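Local coordinates for putative Lipoprotein (Shewanella oneidensis, PDB 3U24), which is a putative lipoprotein of unknown function that binds zinc and calcium ions and belongs to the DUF885 family, placed in a metallopeptidase clan, at residues Lys249-Leu263 / Gln518-Glu530. Residues are numbered along the deposited sequence; the frame is centred on the assembly and turned at random.
Sequences KFAFDIQAGMTAKQL and QVQLTSYYSGYRE. With ACY (acetic acid), chain Q.
Leu263 packs on Tyr525 and Ser526 where two consecutive helices of this mainly helical DUF885 fold, 243-254 and 260-289, are joined by a short turn; the end of the first, the turn and the first residues of the second pack on 518-530, which runs into helix 523-542. Leu263 reaches over with CG anti to its own N (chi1 -173°): CD1 meets Tyr525 CD2 at 3.6 Å, while CD2 rests on Ser526 CB. Val519 divides its methyls, CG1 lying 3.7 Å from Ile254 CG1 and CG2 facing the backbone of Phe250. Between Leu263 and Val519, Ile254 points CD1 at Ser523 CB, and Thr522 OG1, which donates to Val519 O, sits at the edge of the Phe250 ring. Lys249 closes one flank: its NZ donates to Gln518 O at 3.0 Å from above the carbonyl plane and forms a salt bridge with Asp253 OD2. A methionine in its place would probably leave that carboxylate without its positive mate and Gln518 O without this donor. Ser523 lies near Glu439, a ligand of a zinc ion. On the other flank Glu530 grips the turn: a water bridges its OE1 to Gln255 O, and its OE2 accepts from Gly257 N at 2.8 Å, the N-H arriving from above the carboxylate plane.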
loop_
_atom_site.group_PDB
_atom_site.type_symbol
_atom_site.label_atom_id
_atom_site.label_comp_id
_atom_site.label_asym_id
_atom_site.label_seq_id
_atom_site.Cartn_x
_atom_site.Cartn_y
_atom_site.Cartn_z
ATOM N N LYS A 249 -7.169 -11.055 -10.163
ATOM C CA LYS A 249 -6.236 -10.095 -9.549
ATOM C C LYS A 249 -6.304 -10.142 -8.015
ATOM O O LYS A 249 -5.286 -10.062 -7.337
ATOM C CB LYS A 249 -6.484 -8.665 -10.036
ATOM C CG LYS A 249 -5.416 -7.644 -9.620
ATOM C CD LYS A 249 -5.571 -6.336 -10.428
ATOM C CE LYS A 249 -4.377 -5.381 -10.360
ATOM N NZ LYS A 249 -4.096 -4.900 -9.004
ATOM N N PHE A 250 -7.521 -10.232 -7.509
ATOM C CA PHE A 250 -7.783 -10.333 -6.089
ATOM C C PHE A 250 -7.099 -11.578 -5.561
ATOM O O PHE A 250 -6.391 -11.471 -4.581
ATOM C CB PHE A 250 -9.291 -10.342 -5.838
ATOM C CG PHE A 250 -9.696 -10.428 -4.396
ATOM C CD1 PHE A 250 -9.792 -9.301 -3.624
ATOM C CD2 PHE A 250 -10.047 -11.657 -3.827
ATOM C CE1 PHE A 250 -10.192 -9.387 -2.286
ATOM C CE2 PHE A 250 -10.441 -11.746 -2.503
ATOM C CZ PHE A 250 -10.483 -10.617 -1.722
ATOM N N ALA A 251 -7.210 -12.722 -6.233
ATOM C CA ALA A 251 -6.509 -13.934 -5.743
ATOM C C ALA A 251 -4.987 -13.738 -5.711
ATOM O O ALA A 251 -4.367 -14.087 -4.715
ATOM C CB ALA A 251 -6.884 -15.169 -6.540
ATOM N N PHE A 252 -4.386 -13.130 -6.750
ATOM C CA PHE A 252 -2.931 -12.978 -6.801
ATOM C C PHE A 252 -2.397 -11.921 -5.822
ATOM O O PHE A 252 -1.379 -12.158 -5.152
ATOM C CB PHE A 252 -2.411 -12.604 -8.216
ATOM C CG PHE A 252 -2.452 -13.722 -9.211
ATOM C CD1 PHE A 252 -1.895 -14.967 -8.911
ATOM C CD2 PHE A 252 -3.005 -13.529 -10.464
ATOM C CE1 PHE A 252 -1.917 -15.989 -9.823
ATOM C CE2 PHE A 252 -3.035 -14.552 -11.398
ATOM C CZ PHE A 252 -2.499 -15.792 -11.067
ATOM N N ASP A 253 -3.079 -10.783 -5.715
ATOM C CA ASP A 253 -2.608 -9.677 -4.887
ATOM C C ASP A 253 -2.886 -9.919 -3.403
ATOM O O ASP A 253 -2.021 -9.663 -2.567
ATOM C CB ASP A 253 -3.307 -8.358 -5.283
ATOM C CG ASP A 253 -2.878 -7.823 -6.647
ATOM O OD1 ASP A 253 -1.960 -8.411 -7.269
ATOM O OD2 ASP A 253 -3.445 -6.772 -7.087
ATOM N N ILE A 254 -4.107 -10.358 -3.059
ATOM C CA ILE A 254 -4.537 -10.439 -1.653
ATOM C C ILE A 254 -4.282 -11.832 -1.065
ATOM O O ILE A 254 -3.887 -11.979 0.073
ATOM C CB ILE A 254 -6.026 -10.124 -1.578
ATOM C CG1 ILE A 254 -6.315 -8.731 -2.175
ATOM C CG2 ILE A 254 -6.561 -10.192 -0.156
ATOM C CD1 ILE A 254 -5.640 -7.541 -1.495
ATOM N N GLN A 255 -4.477 -12.855 -1.880
ATOM C CA GLN A 255 -4.304 -14.227 -1.476
ATOM C C GLN A 255 -5.182 -14.555 -0.298
ATOM O O GLN A 255 -4.788 -15.265 0.615
ATOM C CB GLN A 255 -2.826 -14.561 -1.206
ATOM C CG GLN A 255 -1.920 -14.441 -2.407
ATOM C CD GLN A 255 -0.513 -14.939 -2.131
ATOM O OE1 GLN A 255 0.416 -14.128 -1.914
ATOM N NE2 GLN A 255 -0.333 -16.233 -2.160
ATOM N N ALA A 256 -6.390 -14.047 -0.345
ATOM C CA ALA A 256 -7.408 -14.319 0.661
ATOM C C ALA A 256 -7.895 -15.749 0.508
ATOM O O ALA A 256 -7.770 -16.396 -0.564
ATOM C CB ALA A 256 -8.597 -13.383 0.476
ATOM N N GLY A 257 -8.496 -16.196 1.595
ATOM C CA GLY A 257 -9.160 -17.468 1.685
ATOM C C GLY A 257 -10.619 -17.381 1.308
ATOM O O GLY A 257 -11.401 -18.195 1.754
HETATM N N MSE A 258 -10.986 -16.396 0.503
HETATM C CA MSE A 258 -12.346 -16.297 -0.054
HETATM C C MSE A 258 -12.270 -15.538 -1.392
HETATM O O MSE A 258 -11.198 -14.988 -1.740
HETATM C CB MSE A 258 -13.257 -15.587 0.936
HETATM C CG MSE A 258 -12.927 -14.121 1.128
HETATM SE SE MSE A 258 -13.966 -13.194 2.550
HETATM C CE MSE A 258 -12.741 -13.243 4.098
ATOM N N THR A 259 -13.361 -15.534 -2.153
ATOM C CA THR A 259 -13.411 -14.719 -3.388
ATOM C C THR A 259 -13.720 -13.255 -3.058
ATOM O O THR A 259 -14.130 -12.922 -1.935
ATOM C CB THR A 259 -14.511 -15.195 -4.347
ATOM O OG1 THR A 259 -15.766 -14.958 -3.718
ATOM C CG2 THR A 259 -14.359 -16.689 -4.699
ATOM N N ALA A 260 -13.610 -12.394 -4.073
ATOM C CA ALA A 260 -13.881 -10.962 -3.907
ATOM C C ALA A 260 -15.375 -10.794 -3.679
ATOM O O ALA A 260 -15.786 -9.997 -2.862
ATOM C CB ALA A 260 -13.413 -10.163 -5.128
ATOM N N LYS A 261 -16.177 -11.603 -4.370
ATOM C CA LYS A 261 -17.624 -11.557 -4.215
ATOM C C LYS A 261 -17.963 -11.897 -2.770
ATOM O O LYS A 261 -18.762 -11.262 -2.143
ATOM C CB LYS A 261 -18.280 -12.564 -5.160
ATOM C CG LYS A 261 -19.808 -12.567 -5.119
ATOM C CD LYS A 261 -20.353 -13.454 -6.218
ATOM C CE LYS A 261 -21.819 -13.149 -6.495
ATOM N NZ LYS A 261 -22.409 -14.282 -7.257
ATOM N N GLN A 262 -17.314 -12.912 -2.230
ATOM C CA GLN A 262 -17.577 -13.231 -0.835
ATOM C C GLN A 262 -17.218 -12.086 0.104
ATOM O O GLN A 262 -17.959 -11.784 1.048
ATOM C CB GLN A 262 -16.828 -14.502 -0.417
ATOM C CG GLN A 262 -17.480 -15.796 -0.833
ATOM C CD GLN A 262 -16.559 -16.947 -0.475
ATOM O OE1 GLN A 262 -15.463 -17.081 -1.030
ATOM N NE2 GLN A 262 -16.976 -17.761 0.490
ATOM N N LEU A 263 -16.083 -11.452 -0.125
ATOM C CA LEU A 263 -15.690 -10.332 0.749
ATOM C C LEU A 263 -16.705 -9.157 0.646
ATOM O O LEU A 263 -17.041 -8.513 1.637
ATOM C CB LEU A 263 -14.317 -9.817 0.375
ATOM C CG LEU A 263 -13.720 -8.756 1.329
ATOM C CD1 LEU A 263 -13.306 -9.371 2.670
ATOM C CD2 LEU A 263 -12.577 -8.057 0.662
ATOM N N GLN A 518 -6.983 -1.106 -9.004
ATOM C CA GLN A 518 -7.945 -2.167 -8.756
ATOM C C GLN A 518 -7.398 -3.055 -7.628
ATOM O O GLN A 518 -6.157 -3.227 -7.531
ATOM C CB GLN A 518 -8.127 -3.019 -10.014
ATOM C CG GLN A 518 -8.240 -2.216 -11.292
ATOM C CD GLN A 518 -6.889 -1.882 -11.851
ATOM O OE1 GLN A 518 -5.959 -2.630 -11.664
ATOM N NE2 GLN A 518 -6.771 -0.751 -12.512
ATOM N N VAL A 519 -8.314 -3.553 -6.777
ATOM C CA VAL A 519 -8.038 -4.553 -5.740
ATOM C C VAL A 519 -7.323 -3.996 -4.502
ATOM O O VAL A 519 -7.698 -4.295 -3.355
ATOM C CB VAL A 519 -7.329 -5.793 -6.351
ATOM C CG1 VAL A 519 -6.821 -6.715 -5.285
ATOM C CG2 VAL A 519 -8.309 -6.549 -7.251
ATOM N N GLN A 520 -6.328 -3.143 -4.689
ATOM C CA GLN A 520 -5.553 -2.640 -3.538
ATOM C C GLN A 520 -6.447 -2.072 -2.417
ATOM O O GLN A 520 -6.163 -2.242 -1.227
ATOM C CB GLN A 520 -4.470 -1.650 -4.014
ATOM C CG GLN A 520 -3.470 -1.202 -2.935
ATOM C CD GLN A 520 -4.088 -0.235 -1.918
ATOM O OE1 GLN A 520 -4.997 0.529 -2.248
ATOM N NE2 GLN A 520 -3.629 -0.318 -0.659
ATOM N N LEU A 521 -7.553 -1.443 -2.800
ATOM C CA LEU A 521 -8.477 -0.800 -1.831
ATOM C C LEU A 521 -9.167 -1.814 -0.946
ATOM O O LEU A 521 -9.538 -1.462 0.162
ATOM C CB LEU A 521 -9.527 0.088 -2.515
ATOM C CG LEU A 521 -9.042 1.525 -2.719
ATOM C CD1 LEU A 521 -9.953 2.253 -3.713
ATOM C CD2 LEU A 521 -8.967 2.258 -1.380
ATOM N N THR A 522 -9.342 -3.048 -1.409
ATOM C CA THR A 522 -9.932 -4.099 -0.562
ATOM C C THR A 522 -8.971 -4.679 0.509
ATOM O O THR A 522 -9.400 -5.394 1.409
ATOM C CB THR A 522 -10.460 -5.293 -1.398
ATOM O OG1 THR A 522 -9.344 -6.024 -1.921
ATOM C CG2 THR A 522 -11.351 -4.816 -2.563
ATOM N N SER A 523 -7.678 -4.343 0.449
ATOM C CA SER A 523 -6.676 -5.063 1.217
ATOM C C SER A 523 -6.911 -4.908 2.711
ATOM O O SER A 523 -6.752 -5.872 3.496
ATOM C CB SER A 523 -5.241 -4.665 0.794
ATOM O OG SER A 523 -4.946 -3.299 1.008
ATOM N N TYR A 524 -7.348 -3.716 3.097
ATOM C CA TYR A 524 -7.523 -3.381 4.510
ATOM C C TYR A 524 -8.584 -4.253 5.143
ATOM O O TYR A 524 -8.346 -4.891 6.189
ATOM C CB TYR A 524 -7.876 -1.918 4.693
ATOM C CG TYR A 524 -6.975 -1.012 3.909
ATOM C CD1 TYR A 524 -7.276 -0.702 2.574
ATOM C CD2 TYR A 524 -5.836 -0.463 4.480
ATOM C CE1 TYR A 524 -6.456 0.105 1.832
ATOM C CE2 TYR A 524 -4.993 0.352 3.739
ATOM C CZ TYR A 524 -5.309 0.637 2.433
ATOM O OH TYR A 524 -4.522 1.428 1.661
ATOM N N TYR A 525 -9.747 -4.309 4.511
ATOM C CA TYR A 525 -10.860 -5.041 5.081
ATOM C C TYR A 525 -10.643 -6.557 4.966
ATOM O O TYR A 525 -11.029 -7.313 5.839
ATOM C CB TYR A 525 -12.146 -4.656 4.373
ATOM C CG TYR A 525 -13.362 -5.340 4.894
ATOM C CD1 TYR A 525 -13.823 -5.106 6.173
ATOM C CD2 TYR A 525 -14.079 -6.200 4.087
ATOM C CE1 TYR A 525 -14.945 -5.741 6.658
ATOM C CE2 TYR A 525 -15.228 -6.813 4.535
ATOM C CZ TYR A 525 -15.656 -6.566 5.816
ATOM O OH TYR A 525 -16.759 -7.238 6.250
ATOM N N SER A 526 -10.082 -6.984 3.843
ATOM C CA SER A 526 -9.855 -8.394 3.618
ATOM C C SER A 526 -8.967 -9.008 4.701
ATOM O O SER A 526 -9.349 -9.983 5.327
ATOM C CB SER A 526 -9.247 -8.599 2.261
ATOM O OG SER A 526 -8.910 -9.959 2.129
ATOM N N GLY A 527 -7.846 -8.390 4.994
ATOM C CA GLY A 527 -6.989 -8.912 6.062
ATOM C C GLY A 527 -7.615 -8.828 7.442
ATOM O O GLY A 527 -7.541 -9.777 8.218
ATOM N N TYR A 528 -8.253 -7.689 7.745
ATOM C CA TYR A 528 -9.001 -7.548 8.976
ATOM C C TYR A 528 -10.044 -8.658 9.186
ATOM O O TYR A 528 -10.116 -9.280 10.256
ATOM C CB TYR A 528 -9.661 -6.184 9.004
ATOM C CG TYR A 528 -10.785 -6.036 9.994
ATOM C CD1 TYR A 528 -10.559 -6.146 11.363
ATOM C CD2 TYR A 528 -12.072 -5.739 9.561
ATOM C CE1 TYR A 528 -11.590 -5.972 12.277
ATOM C CE2 TYR A 528 -13.109 -5.590 10.457
ATOM C CZ TYR A 528 -12.867 -5.708 11.808
ATOM O OH TYR A 528 -13.917 -5.557 12.672
ATOM N N ARG A 529 -10.831 -8.929 8.166
ATOM C CA ARG A 529 -11.931 -9.886 8.283
ATOM C C ARG A 529 -11.364 -11.272 8.475
ATOM O O ARG A 529 -11.836 -12.019 9.332
ATOM C CB ARG A 529 -12.841 -9.836 7.039
ATOM C CG ARG A 529 -14.284 -10.310 7.243
ATOM C CD ARG A 529 -15.071 -9.520 8.303
ATOM N NE ARG A 529 -15.292 -10.305 9.518
ATOM C CZ ARG A 529 -15.853 -9.849 10.647
ATOM N NH1 ARG A 529 -16.311 -8.599 10.768
ATOM N NH2 ARG A 529 -15.975 -10.675 11.676
ATOM N N GLU A 530 -10.328 -11.624 7.697
ATOM C CA GLU A 530 -9.732 -12.969 7.848
ATOM C C GLU A 530 -9.087 -13.172 9.210
ATOM O O GLU A 530 -9.193 -14.236 9.761
ATOM C CB GLU A 530 -8.718 -13.301 6.740
ATOM C CG GLU A 530 -9.315 -13.705 5.407
ATOM C CD GLU A 530 -8.267 -14.297 4.466
ATOM O OE1 GLU A 530 -7.483 -13.529 3.886
ATOM O OE2 GLU A 530 -8.183 -15.532 4.333
HETATM C C ACY Q . -3.235 -0.953 -13.236
HETATM O O ACY Q . -3.792 0.176 -13.175
HETATM O OXT ACY Q . -3.460 -1.889 -12.408
HETATM C CH3 ACY Q . -2.217 -1.185 -14.301
HETATM O O HOH W 1 -5.047 -14.549 3.246
#